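Local coordinates for VgrG protein (Vibrio cholerae, PDB 4DTH), which probably cross-links actin monomers through its toxin domain, which binds ATP and two magnesium ions, at residues Y69-S74 and K148-A153; M111-T116 and A131-E136; A225-Y230 and K296-H301; T232-K237 and Q320-G325. All blocks are in the same frame, centred on the assembly; numbering follows the deposited sequence. Where two conformers were deposited one is given.

Interaction 1 (Y69-S74 and K148-A153)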
loop_
_atom_site.group_PDB
_atom_site.type_symbol
_atom_site.label_atom_id
_atom_site.label_comp_id
_atom_site.label_asym_id
_atom_site.label_seq_id
_atom_site.Cartn_x
_atom_site.Cartn_y
_atom_site.Cartn_z
ATOM N N TYR A 69 -7.468 25.136 4.338
ATOM C CA TYR A 69 -6.329 26.046 4.269
ATOM C C TYR A 69 -6.812 27.471 4.327
ATOM O O TYR A 69 -7.765 27.834 3.633
ATOM C CB TYR A 69 -5.534 25.814 2.973
ATOM C CG TYR A 69 -4.396 26.790 2.735
ATOM C CD1 TYR A 69 -3.251 26.769 3.533
ATOM C CD2 TYR A 69 -4.443 27.702 1.684
ATOM C CE1 TYR A 69 -2.181 27.632 3.288
ATOM C CE2 TYR A 69 -3.382 28.579 1.438
ATOM C CZ TYR A 69 -2.259 28.546 2.248
ATOM O OH TYR A 69 -1.206 29.402 2.008
ATOM N N GLN A 70 -6.142 28.278 5.146
ATOM C CA GLN A 70 -6.410 29.708 5.250
ATOM C C GLN A 70 -5.097 30.413 4.963
ATOM O O GLN A 70 -4.127 30.246 5.711
ATOM C CB GLN A 70 -6.968 30.109 6.635
ATOM C CG GLN A 70 -8.330 29.474 6.975
ATOM C CD GLN A 70 -9.413 29.758 5.944
ATOM O OE1 GLN A 70 -9.583 30.889 5.454
ATOM N NE2 GLN A 70 -10.163 28.725 5.584
ATOM N N ARG A 71 -5.066 31.162 3.844
ATOM C CA ARG A 71 -3.901 31.937 3.437
ATOM C C ARG A 71 -3.609 32.947 4.549
ATOM O O ARG A 71 -4.500 33.741 4.869
ATOM C CB ARG A 71 -4.191 32.686 2.116
ATOM C CG ARG A 71 -3.025 33.528 1.576
ATOM C CD ARG A 71 -2.002 32.619 0.968
ATOM N NE ARG A 71 -0.811 33.273 0.425
ATOM C CZ ARG A 71 0.183 32.574 -0.111
ATOM N NH1 ARG A 71 0.108 31.251 -0.180
ATOM N NH2 ARG A 71 1.258 33.189 -0.582
ATOM N N PRO A 72 -2.404 32.931 5.169
ATOM C CA PRO A 72 -2.109 33.930 6.208
ATOM C C PRO A 72 -2.321 35.353 5.669
ATOM O O PRO A 72 -1.927 35.633 4.529
ATOM C CB PRO A 72 -0.642 33.664 6.553
ATOM C CG PRO A 72 -0.428 32.240 6.186
ATOM C CD PRO A 72 -1.238 32.055 4.937
ATOM N N PRO A 73 -3.020 36.234 6.425
ATOM C CA PRO A 73 -3.284 37.595 5.923
ATOM C C PRO A 73 -2.048 38.376 5.485
ATOM O O PRO A 73 -2.124 39.110 4.508
ATOM C CB PRO A 73 -4.014 38.271 7.091
ATOM C CG PRO A 73 -4.609 37.154 7.854
ATOM C CD PRO A 73 -3.609 36.042 7.767
ATOM N N SER A 74 -0.899 38.167 6.154
ATOM C CA SER A 74 0.360 38.831 5.817
ATOM C C SER A 74 0.974 38.347 4.491
ATOM O O SER A 74 1.944 38.938 4.014
ATOM C CB SER A 74 1.359 38.706 6.963
ATOM O OG SER A 74 1.865 37.385 7.068
ATOM N N LYS A 148 -1.031 24.012 -8.913
ATOM C CA LYS A 148 -2.042 24.563 -8.017
ATOM C C LYS A 148 -1.883 23.958 -6.616
ATOM O O LYS A 148 -2.702 23.160 -6.163
ATOM C CB LYS A 148 -3.462 24.356 -8.583
ATOM C CG LYS A 148 -4.255 25.650 -8.694
ATOM C CD LYS A 148 -5.572 25.456 -9.441
ATOM C CE LYS A 148 -6.463 26.666 -9.319
ATOM N NZ LYS A 148 -7.231 26.634 -8.056
ATOM N N HIS A 149 -0.777 24.321 -5.956
ATOM C CA HIS A 149 -0.443 23.888 -4.600
ATOM C C HIS A 149 0.467 24.907 -3.941
ATOM O O HIS A 149 1.058 25.747 -4.624
ATOM C CB HIS A 149 0.244 22.489 -4.597
ATOM C CG HIS A 149 1.708 22.522 -4.945
ATOM N ND1 HIS A 149 2.142 22.420 -6.255
ATOM C CD2 HIS A 149 2.789 22.675 -4.138
ATOM C CE1 HIS A 149 3.462 22.508 -6.207
ATOM N NE2 HIS A 149 3.897 22.661 -4.954
ATOM N N VAL A 150 0.592 24.822 -2.614
ATOM C CA VAL A 150 1.558 25.597 -1.835
ATOM C C VAL A 150 2.154 24.671 -0.783
ATOM O O VAL A 150 1.484 23.737 -0.325
ATOM C CB VAL A 150 1.036 26.929 -1.206
ATOM C CG1 VAL A 150 0.642 27.944 -2.272
ATOM C CG2 VAL A 150 -0.102 26.703 -0.209
ATOM N N ILE A 151 3.401 24.936 -0.399
ATOM C CA ILE A 151 4.081 24.191 0.663
ATOM C C ILE A 151 4.228 25.169 1.820
ATOM O O ILE A 151 4.720 26.285 1.617
ATOM C CB ILE A 151 5.467 23.647 0.190
ATOM C CG1 ILE A 151 5.333 22.669 -1.007
ATOM C CG2 ILE A 151 6.261 23.024 1.373
ATOM C CD1 ILE A 151 4.560 21.325 -0.707
ATOM N N ALA A 152 3.841 24.749 3.029
ATOM C CA ALA A 152 3.937 25.601 4.210
ATOM C C ALA A 152 4.458 24.847 5.417
ATOM O O ALA A 152 4.118 23.683 5.618
ATOM C CB ALA A 152 2.596 26.237 4.525
ATOM N N ALA A 153 5.274 25.525 6.229
ATOM C CA ALA A 153 5.873 24.972 7.444
ATOM C C ALA A 153 4.833 24.606 8.482
ATOM O O ALA A 153 3.776 25.241 8.559
ATOM C CB ALA A 153 6.821 25.988 8.040
#
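Val-150 meets Tyr-69 and Arg-71 with its two methyl branches, one for each partner. CG2 of Val-150 comes up to the phenol end of Tyr-69, 3.7 Å from OH and 3.8 Å from CZ. The two side chains cross at about a right angle. CG1 of Val-150 lies 3.9 Å from NH1 of Arg-71, so the aliphatic branch packs against the guanidinium without a polar bond. Tyr-69 and Arg-71 are also joined to each other. NH1 of Arg-71 donates to OH of Tyr-69 over 3.2 Å, but the bond is bent, with an N-H...O angle of 136°, and OH sits out of the guanidinium plane. Arg-71 gets back to the tyrosine by a bend in its chain at chi2 (75°). The stronger polar partner of both side chains is His-127: its ND1 is hydrogen-bonded to the tyrosine OH, and its carbonyl O to NH1. The hydroxyl of the buried tyrosine is thus held by two polar groups, while the same end of the ring rests on the valine methyl. The contact sets the loop after strand 56-68 against strand 150-153. That strand pairs with strand 34-38, whose Ala-37 touches both Tyr-69 and Val-150, while Ile-151 packs on helix 101-124.

Interaction 2 (M111-T116 and A131-E136). With SO4 (sulfate ion), chain H.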
loop_
_atom_site.group_PDB
_atom_site.type_symbol
_atom_site.label_atom_id
_atom_site.label_comp_id
_atom_site.label_asym_id
_atom_site.label_seq_id
_atom_site.Cartn_x
_atom_site.Cartn_y
_atom_site.Cartn_z
ATOM N N MET A 111 15.018 11.002 -1.517
ATOM C CA MET A 111 14.051 11.429 -0.499
ATOM C C MET A 111 14.711 12.306 0.549
ATOM O O MET A 111 14.136 13.332 0.926
ATOM C CB MET A 111 13.382 10.222 0.148
ATOM C CG MET A 111 12.356 9.582 -0.756
ATOM S SD MET A 111 11.410 8.331 0.116
ATOM C CE MET A 111 10.328 7.772 -1.219
ATOM N N LEU A 112 15.924 11.931 0.993
ATOM C CA LEU A 112 16.670 12.725 1.977
ATOM C C LEU A 112 17.059 14.072 1.390
ATOM O O LEU A 112 16.937 15.087 2.081
ATOM C CB LEU A 112 17.895 11.982 2.520
ATOM C CG LEU A 112 17.589 10.784 3.424
ATOM C CD1 LEU A 112 18.800 9.878 3.536
ATOM C CD2 LEU A 112 17.085 11.229 4.807
ATOM N N TRP A 113 17.441 14.098 0.100
ATOM C CA TRP A 113 17.770 15.348 -0.590
ATOM C C TRP A 113 16.522 16.244 -0.618
ATOM O O TRP A 113 16.622 17.437 -0.324
ATOM C CB TRP A 113 18.281 15.116 -2.033
ATOM C CG TRP A 113 18.237 16.392 -2.839
ATOM C CD1 TRP A 113 19.067 17.467 -2.702
ATOM C CD2 TRP A 113 17.192 16.804 -3.734
ATOM N NE1 TRP A 113 18.624 18.510 -3.483
ATOM C CE2 TRP A 113 17.471 18.135 -4.120
ATOM C CE3 TRP A 113 16.044 16.177 -4.249
ATOM C CZ2 TRP A 113 16.660 18.841 -5.010
ATOM C CZ3 TRP A 113 15.242 16.877 -5.135
ATOM C CH2 TRP A 113 15.567 18.185 -5.527
ATOM N N LEU A 114 15.364 15.682 -1.022
ATOM C CA LEU A 114 14.134 16.476 -1.099
ATOM C C LEU A 114 13.740 17.065 0.255
ATOM O O LEU A 114 13.330 18.226 0.305
ATOM C CB LEU A 114 12.967 15.712 -1.756
ATOM C CG LEU A 114 11.693 16.552 -1.959
ATOM C CD1 LEU A 114 11.920 17.694 -2.941
ATOM C CD2 LEU A 114 10.535 15.692 -2.404
ATOM N N ALA A 115 13.935 16.303 1.351
ATOM C CA ALA A 115 13.651 16.808 2.700
ATOM C C ALA A 115 14.528 18.032 3.002
ATOM O O ALA A 115 14.020 19.017 3.535
ATOM C CB ALA A 115 13.882 15.719 3.732
ATOM N N THR A 116 15.821 18.001 2.614
ATOM C CA THR A 116 16.684 19.170 2.820
ATOM C C THR A 116 16.236 20.342 1.944
ATOM O O THR A 116 16.267 21.484 2.395
ATOM C CB THR A 116 18.178 18.843 2.647
ATOM O OG1 THR A 116 18.503 18.703 1.258
ATOM C CG2 THR A 116 18.605 17.632 3.447
ATOM N N ALA A 131 9.039 24.502 -6.927
ATOM C CA ALA A 131 9.387 24.764 -8.318
ATOM C C ALA A 131 10.112 23.548 -8.908
ATOM O O ALA A 131 10.895 22.903 -8.200
ATOM C CB ALA A 131 10.277 25.997 -8.423
ATOM N N PRO A 132 9.876 23.247 -10.212
ATOM C CA PRO A 132 10.614 22.138 -10.836
ATOM C C PRO A 132 12.068 22.555 -11.053
ATOM O O PRO A 132 12.354 23.495 -11.810
ATOM C CB PRO A 132 9.863 21.868 -12.142
ATOM C CG PRO A 132 9.030 23.039 -12.384
ATOM C CD PRO A 132 8.981 23.917 -11.181
ATOM N N ILE A 133 12.962 21.979 -10.257
ATOM C CA ILE A 133 14.383 22.308 -10.274
ATOM C C ILE A 133 15.214 21.039 -10.332
ATOM O O ILE A 133 14.703 19.940 -10.090
ATOM C CB ILE A 133 14.781 23.179 -9.021
ATOM C CG1 ILE A 133 14.418 22.493 -7.673
ATOM C CG2 ILE A 133 14.197 24.590 -9.090
ATOM C CD1 ILE A 133 15.495 21.625 -7.092
ATOM N N GLN A 134 16.518 21.226 -10.562
ATOM C CA GLN A 134 17.485 20.151 -10.535
ATOM C C GLN A 134 18.307 20.381 -9.281
ATOM O O GLN A 134 18.629 21.537 -8.970
ATOM C CB GLN A 134 18.367 20.188 -11.794
ATOM C CG GLN A 134 19.264 18.973 -11.945
ATOM C CD GLN A 134 20.017 19.039 -13.241
ATOM O OE1 GLN A 134 21.126 19.570 -13.307
ATOM N NE2 GLN A 134 19.409 18.544 -14.307
ATOM N N SER A 135 18.642 19.303 -8.557
ATOM C CA SER A 135 19.474 19.350 -7.349
ATOM C C SER A 135 20.831 19.984 -7.680
ATOM O O SER A 135 21.270 19.930 -8.836
ATOM C CB SER A 135 19.692 17.949 -6.793
ATOM O OG SER A 135 20.489 17.154 -7.654
ATOM N N GLU A 136 21.494 20.563 -6.663
ATOM C CA GLU A 136 22.792 21.230 -6.810
ATOM C C GLU A 136 23.863 20.320 -7.421
ATOM O O GLU A 136 24.624 20.772 -8.281
ATOM C CB GLU A 136 23.259 21.790 -5.455
ATOM C CG GLU A 136 24.070 23.070 -5.566
ATOM C CD GLU A 136 23.419 24.213 -6.327
ATOM O OE1 GLU A 136 22.223 24.500 -6.090
ATOM O OE2 GLU A 136 24.116 24.820 -7.172
HETATM S S SO4 H . 19.109 22.149 -3.931
HETATM O O1 SO4 H . 19.876 23.344 -3.591
HETATM O O2 SO4 H . 18.117 21.867 -2.870
HETATM O O3 SO4 H . 18.401 22.383 -5.187
HETATM O O4 SO4 H . 20.032 20.999 -4.058
#
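Trp-113 makes a CH-pi contact with Ser-135. CB of Ser-135 stands over one face of the indole, 3.8 Å from the centroid of the five-membered ring and 29° off its normal. Its closest ring atom is CE2 of Trp-113, at 3.5 Å. The ring reaches the loop because CG of Trp-113 points away from the backbone N (chi1 164°). The hydroxyl of Ser-135 has other partners, Asp-137 OD1 and Phe-140 N, which help fix the serine.

Apolar contact is made at the indole edge. CD1 of Ile-133 lies near the ring plane, 3.7 Å from CZ2 of Trp-113. Ile-142 of strand 140-144 touches both residues. The contact therefore lays the connection between helix 101-124 and strand 140-144 back against the helix, within the actin cross-linking domain.

Polar contact runs through a sulfate ion, probably from the crystallisation liquor. NE1 of Trp-113 donates to O4 of the sulfate over 2.9 Å, nearly straight at 170°. The backbone N of Glu-136 donates to the same O4 over 3.0 Å, also nearly straight. Two N-H groups, one from each segment, thus grip one oxygen and bridge helix to loop. His-117, one helical turn after the tryptophan, adds a hydrogen bond to the anion through ND1.

Interaction 3 (A225-Y230 and K296-H301)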
loop_
_atom_site.group_PDB
_atom_site.type_symbol
_atom_site.label_atom_id
_atom_site.label_comp_id
_atom_site.label_asym_id
_atom_site.label_seq_id
_atom_site.Cartn_x
_atom_site.Cartn_y
_atom_site.Cartn_z
ATOM N N ALA A 225 -2.954 -26.440 -3.481
ATOM C CA ALA A 225 -2.829 -26.412 -2.014
ATOM C C ALA A 225 -2.337 -25.043 -1.507
ATOM O O ALA A 225 -2.836 -24.554 -0.491
ATOM C CB ALA A 225 -1.913 -27.524 -1.535
ATOM N N ASN A 226 -1.386 -24.420 -2.236
ATOM C CA ASN A 226 -0.856 -23.097 -1.909
ATOM C C ASN A 226 -1.935 -22.029 -2.050
ATOM O O ASN A 226 -2.088 -21.202 -1.144
ATOM C CB ASN A 226 0.353 -22.760 -2.798
ATOM C CG ASN A 226 1.622 -23.479 -2.400
ATOM O OD1 ASN A 226 1.928 -23.654 -1.230
ATOM N ND2 ASN A 226 2.423 -23.875 -3.359
ATOM N N VAL A 227 -2.696 -22.058 -3.166
ATOM C CA VAL A 227 -3.782 -21.099 -3.407
ATOM C C VAL A 227 -4.849 -21.262 -2.321
ATOM O O VAL A 227 -5.313 -20.261 -1.766
ATOM C CB VAL A 227 -4.382 -21.177 -4.837
ATOM C CG1 VAL A 227 -5.609 -20.270 -4.972
ATOM C CG2 VAL A 227 -3.335 -20.802 -5.887
ATOM N N PHE A 228 -5.201 -22.515 -1.994
ATOM C CA PHE A 228 -6.193 -22.788 -0.953
ATOM C C PHE A 228 -5.752 -22.207 0.384
ATOM O O PHE A 228 -6.553 -21.542 1.025
ATOM C CB PHE A 228 -6.445 -24.298 -0.816
ATOM C CG PHE A 228 -7.342 -24.666 0.345
ATOM C CD1 PHE A 228 -8.726 -24.651 0.207
ATOM C CD2 PHE A 228 -6.802 -25.066 1.562
ATOM C CE1 PHE A 228 -9.553 -25.035 1.268
ATOM C CE2 PHE A 228 -7.634 -25.462 2.618
ATOM C CZ PHE A 228 -9.000 -25.425 2.464
ATOM N N ALA A 229 -4.495 -22.456 0.810
ATOM C CA ALA A 229 -4.014 -21.928 2.091
ATOM C C ALA A 229 -4.022 -20.397 2.127
ATOM O O ALA A 229 -4.419 -19.817 3.139
ATOM C CB ALA A 229 -2.628 -22.447 2.395
ATOM N N TYR A 230 -3.614 -19.755 1.023
ATOM C CA TYR A 230 -3.569 -18.299 0.910
ATOM C C TYR A 230 -4.980 -17.708 1.020
ATOM O O TYR A 230 -5.221 -16.861 1.890
ATOM C CB TYR A 230 -2.893 -17.894 -0.418
ATOM C CG TYR A 230 -2.855 -16.397 -0.645
ATOM C CD1 TYR A 230 -1.978 -15.584 0.071
ATOM C CD2 TYR A 230 -3.728 -15.785 -1.538
ATOM C CE1 TYR A 230 -1.953 -14.205 -0.118
ATOM C CE2 TYR A 230 -3.702 -14.407 -1.748
ATOM C CZ TYR A 230 -2.814 -13.621 -1.032
ATOM O OH TYR A 230 -2.807 -12.265 -1.218
ATOM N N LYS A 296 -12.034 -24.589 -9.272
ATOM C CA LYS A 296 -13.334 -25.070 -8.790
ATOM C C LYS A 296 -13.150 -25.893 -7.508
ATOM O O LYS A 296 -13.866 -25.656 -6.533
ATOM C CB LYS A 296 -14.087 -25.873 -9.877
ATOM C CG LYS A 296 -14.870 -24.998 -10.866
ATOM C CD LYS A 296 -15.660 -25.828 -11.901
ATOM C CE LYS A 296 -16.469 -24.968 -12.849
ATOM N NZ LYS A 296 -17.181 -25.754 -13.891
ATOM N N ALA A 297 -12.146 -26.797 -7.491
ATOM C CA ALA A 297 -11.811 -27.663 -6.352
ATOM C C ALA A 297 -11.347 -26.846 -5.140
ATOM O O ALA A 297 -11.784 -27.118 -4.023
ATOM C CB ALA A 297 -10.743 -28.673 -6.752
ATOM N N VAL A 298 -10.499 -25.819 -5.362
ATOM C CA VAL A 298 -10.024 -24.940 -4.286
ATOM C C VAL A 298 -11.216 -24.193 -3.667
ATOM O O VAL A 298 -11.413 -24.260 -2.449
ATOM C CB VAL A 298 -8.920 -23.954 -4.777
ATOM C CG1 VAL A 298 -8.682 -22.832 -3.766
ATOM C CG2 VAL A 298 -7.615 -24.680 -5.085
ATOM N N MET A 299 -12.001 -23.481 -4.507
ATOM C CA MET A 299 -13.137 -22.668 -4.070
ATOM C C MET A 299 -14.195 -23.454 -3.316
ATOM O O MET A 299 -14.665 -22.990 -2.272
ATOM C CB MET A 299 -13.744 -21.861 -5.233
ATOM C CG MET A 299 -12.762 -20.872 -5.872
ATOM S SD MET A 299 -11.766 -19.893 -4.710
ATOM C CE MET A 299 -12.993 -19.036 -3.894
ATOM N N LYS A 300 -14.538 -24.649 -3.821
ATOM C CA LYS A 300 -15.524 -25.537 -3.204
ATOM C C LYS A 300 -15.112 -25.923 -1.776
ATOM O O LYS A 300 -15.976 -25.991 -0.903
ATOM C CB LYS A 300 -15.751 -26.793 -4.076
ATOM C CG LYS A 300 -17.129 -26.849 -4.747
ATOM C CD LYS A 300 -17.035 -26.911 -6.271
ATOM C CE LYS A 300 -18.374 -26.870 -6.970
ATOM N NZ LYS A 300 -18.446 -27.899 -8.044
ATOM N N HIS A 301 -13.800 -26.102 -1.524
ATOM C CA HIS A 301 -13.271 -26.483 -0.209
ATOM C C HIS A 301 -13.131 -25.355 0.817
ATOM O O HIS A 301 -12.971 -25.637 2.008
ATOM C CB HIS A 301 -11.972 -27.280 -0.351
ATOM C CG HIS A 301 -12.199 -28.678 -0.823
ATOM N ND1 HIS A 301 -12.196 -28.995 -2.169
ATOM C CD2 HIS A 301 -12.450 -29.802 -0.112
ATOM C CE1 HIS A 301 -12.434 -30.298 -2.233
ATOM N NE2 HIS A 301 -12.577 -30.827 -1.019
#
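The carbonyl O of Ala-297 takes a short hydrogen bond from ND1 of His-301, 2.7 Å long and nearly straight at 170°. A weak backbone bond from N of His-301 reaches the same oxygen. The acceptor lies in the imidazole plane, which fixes how the ring is turned, and the imidazole folds back along its own helix. The ring end thus leads away from the neighbouring helix, and it is CB of His-301 that meets it, 3.7 Å from CE1 of Phe-228.

The motif is a helix-helix packing between helix 221-245 and helix 292-307. The short segments run roughly parallel, crossing at -32° with axes 9.6 Å apart at closest approach. The backbones come nearest at Phe-228 and Val-298. CG1 of Val-298 is directed at the other helix, where it lies 3.8 Å from CA of Phe-228 and 4.0 Å from its CB. CG1 of Val-227 meets the same methyl in a looser contact, the two valines crossing at about a right angle. One methyl group thus packs beside two successive residues of the partner helix.

Phe-209 of helix 204-212 covers the join, touching Val-298 and meeting the ring of Phe-228. With its CG anti to N (chi1 174°), Phe-228 extends its ring along the partner helix. The ring presents its edge to two backbone carbonyls: CD1 is 3.8 Å from O of Val-298, and CE1 is 3.5 Å from O of His-301.

Interaction 4 (T232-K237 and Q320-G325)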
loop_
_atom_site.group_PDB
_atom_site.type_symbol
_atom_site.label_atom_id
_atom_site.label_comp_id
_atom_site.label_asym_id
_atom_site.label_seq_id
_atom_site.Cartn_x
_atom_site.Cartn_y
_atom_site.Cartn_z
ATOM N N THR A 232 -7.928 -19.229 1.922
ATOM C CA THR A 232 -8.599 -19.587 3.176
ATOM C C THR A 232 -8.090 -18.716 4.325
ATOM O O THR A 232 -8.905 -18.234 5.100
ATOM C CB THR A 232 -8.509 -21.089 3.478
ATOM O OG1 THR A 232 -9.007 -21.828 2.361
ATOM C CG2 THR A 232 -9.307 -21.468 4.710
ATOM N N SER A 233 -6.762 -18.482 4.411
ATOM C CA SER A 233 -6.194 -17.634 5.468
ATOM C C SER A 233 -6.788 -16.220 5.416
ATOM O O SER A 233 -7.170 -15.686 6.452
ATOM C CB SER A 233 -4.671 -17.589 5.377
ATOM O OG SER A 233 -4.135 -18.879 5.648
ATOM N N ILE A 234 -6.910 -15.643 4.208
ATOM C CA ILE A 234 -7.488 -14.306 4.023
ATOM C C ILE A 234 -8.974 -14.294 4.397
ATOM O O ILE A 234 -9.411 -13.387 5.105
ATOM C CB ILE A 234 -7.234 -13.766 2.594
ATOM C CG1 ILE A 234 -5.739 -13.410 2.425
ATOM C CG2 ILE A 234 -8.147 -12.535 2.283
ATOM C CD1 ILE A 234 -5.348 -12.933 1.053
ATOM N N TYR A 235 -9.744 -15.291 3.910
ATOM C CA TYR A 235 -11.185 -15.366 4.187
ATOM C C TYR A 235 -11.450 -15.497 5.688
ATOM O O TYR A 235 -12.312 -14.792 6.213
ATOM C CB TYR A 235 -11.845 -16.539 3.436
ATOM C CG TYR A 235 -12.078 -16.356 1.947
ATOM C CD1 TYR A 235 -11.160 -15.672 1.150
ATOM C CD2 TYR A 235 -13.150 -16.976 1.314
ATOM C CE1 TYR A 235 -11.322 -15.588 -0.234
ATOM C CE2 TYR A 235 -13.332 -16.883 -0.064
ATOM C CZ TYR A 235 -12.401 -16.216 -0.838
ATOM O OH TYR A 235 -12.615 -16.115 -2.188
ATOM N N LEU A 236 -10.689 -16.381 6.378
ATOM C CA LEU A 236 -10.827 -16.601 7.818
ATOM C C LEU A 236 -10.443 -15.360 8.615
ATOM O O LEU A 236 -11.155 -15.004 9.552
ATOM C CB LEU A 236 -10.019 -17.826 8.293
ATOM C CG LEU A 236 -10.488 -19.196 7.795
ATOM C CD1 LEU A 236 -9.581 -20.300 8.348
ATOM C CD2 LEU A 236 -11.952 -19.469 8.161
ATOM N N LYS A 237 -9.341 -14.683 8.230
ATOM C CA LYS A 237 -8.916 -13.445 8.888
ATOM C C LYS A 237 -9.964 -12.334 8.711
ATOM O O LYS A 237 -10.236 -11.595 9.665
ATOM C CB LYS A 237 -7.528 -12.987 8.400
ATOM C CG LYS A 237 -6.989 -11.741 9.119
ATOM C CD LYS A 237 -6.683 -11.988 10.597
ATOM C CE LYS A 237 -5.989 -10.798 11.206
ATOM N NZ LYS A 237 -5.629 -11.083 12.617
ATOM N N GLN A 320 -18.974 -14.885 -0.597
ATOM C CA GLN A 320 -19.542 -14.148 -1.739
ATOM C C GLN A 320 -18.797 -12.841 -2.008
ATOM O O GLN A 320 -18.530 -12.514 -3.166
ATOM C CB GLN A 320 -21.048 -13.866 -1.530
ATOM C CG GLN A 320 -21.763 -13.372 -2.808
ATOM C CD GLN A 320 -23.094 -12.676 -2.586
ATOM O OE1 GLN A 320 -23.500 -12.361 -1.462
ATOM N NE2 GLN A 320 -23.792 -12.382 -3.676
ATOM N N TYR A 321 -18.465 -12.092 -0.936
ATOM C CA TYR A 321 -17.753 -10.837 -1.045
ATOM C C TYR A 321 -16.471 -11.011 -1.868
ATOM O O TYR A 321 -16.261 -10.276 -2.830
ATOM C CB TYR A 321 -17.426 -10.279 0.353
ATOM C CG TYR A 321 -16.610 -9.010 0.304
ATOM C CD1 TYR A 321 -17.205 -7.786 0.007
ATOM C CD2 TYR A 321 -15.239 -9.029 0.555
ATOM C CE1 TYR A 321 -16.454 -6.612 -0.049
ATOM C CE2 TYR A 321 -14.478 -7.864 0.501
ATOM C CZ TYR A 321 -15.092 -6.657 0.202
ATOM O OH TYR A 321 -14.354 -5.510 0.157
ATOM N N PHE A 322 -15.636 -11.985 -1.492
ATOM C CA PHE A 322 -14.383 -12.221 -2.198
ATOM C C PHE A 322 -14.556 -12.827 -3.588
ATOM O O PHE A 322 -13.733 -12.564 -4.464
ATOM C CB PHE A 322 -13.397 -13.002 -1.329
ATOM C CG PHE A 322 -12.825 -12.158 -0.211
ATOM C CD1 PHE A 322 -12.149 -10.972 -0.488
ATOM C CD2 PHE A 322 -12.971 -12.545 1.118
ATOM C CE1 PHE A 322 -11.630 -10.178 0.544
ATOM C CE2 PHE A 322 -12.454 -11.752 2.152
ATOM C CZ PHE A 322 -11.779 -10.579 1.856
ATOM N N GLN A 323 -15.616 -13.624 -3.778
ATOM C CA GLN A 323 -15.943 -14.277 -5.046
ATOM C C GLN A 323 -16.324 -13.243 -6.131
ATOM O O GLN A 323 -15.887 -13.388 -7.273
ATOM C CB GLN A 323 -17.056 -15.315 -4.810
ATOM C CG GLN A 323 -17.789 -15.803 -6.052
ATOM C CD GLN A 323 -18.928 -16.696 -5.641
ATOM O OE1 GLN A 323 -20.039 -16.237 -5.357
ATOM N NE2 GLN A 323 -18.655 -17.991 -5.552
ATOM N N ASP A 324 -17.090 -12.183 -5.761
ATOM C CA ASP A 324 -17.525 -11.117 -6.656
ATOM C C ASP A 324 -16.436 -10.054 -6.872
ATOM O O ASP A 324 -16.709 -8.996 -7.435
ATOM C CB ASP A 324 -18.857 -10.525 -6.157
ATOM C CG ASP A 324 -20.009 -11.523 -6.086
ATOM O OD1 ASP A 324 -19.826 -12.687 -6.533
ATOM O OD2 ASP A 324 -21.079 -11.151 -5.565
ATOM N N GLY A 325 -15.216 -10.352 -6.419
ATOM C CA GLY A 325 -14.055 -9.481 -6.570
ATOM C C GLY A 325 -13.865 -8.441 -5.483
ATOM O O GLY A 325 -13.264 -7.398 -5.730
#
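A Schellman motif ends helix 312-323, and the last turn of that helix packs on helix 221-245. Gly-325, with positive phi, is the C-prime residue; its N makes a weak bond to O of Phe-322. Phe-322 carries the contact. Its ring and that of Tyr-235 form an offset stack, with centroids 4.9 Å apart and planes at 27°. The two side chains slide past each other in opposite directions. As a result CD2 of Phe-322 sits over one face of the tyrosine ring, toward its rim and 3.6 Å from CD1 of Tyr-235. CB of Phe-322 lies by the phenol end, 3.4 Å from CZ and 3.3 Å from OH of Tyr-235. On the phenylalanine, a face near CZ is met by CG2 of Ile-234 at 4.1 Å, and Tyr-321 lays CD2 over the ring centre. Met-299 and Ile-302 of helix 292-307 also pack on Tyr-235, and Pro-283 touches Phe-322. The Phe-322 side chain is about 13 Å from the bound ATP, so it does not touch the nucleotide. Between the two segments the join rests on aromatic and aliphatic surfaces, so shape and dispersion, rather than directed polar bonds, probably set the fit here.

How the interactions relate
From the N terminus, the loop after strand 56-68 enters interaction 1, which closes when strand 150-153 arrives. Interaction 2 falls wholly within that span, joining helix 101-124 to the loop that follows it. The two do not touch; their nearest atoms are about 6 Å apart. Both lie on one side of the chain's centre. Interactions 3 and 4 come later in the sequence and lie on the opposite side. They start on the same helix, 221-245. Interaction 3 closes its loop at helix 292-307 and interaction 4 at the end of helix 312-323. Their segments alternate, so the loops cross. Both later helices are thereby held to the first.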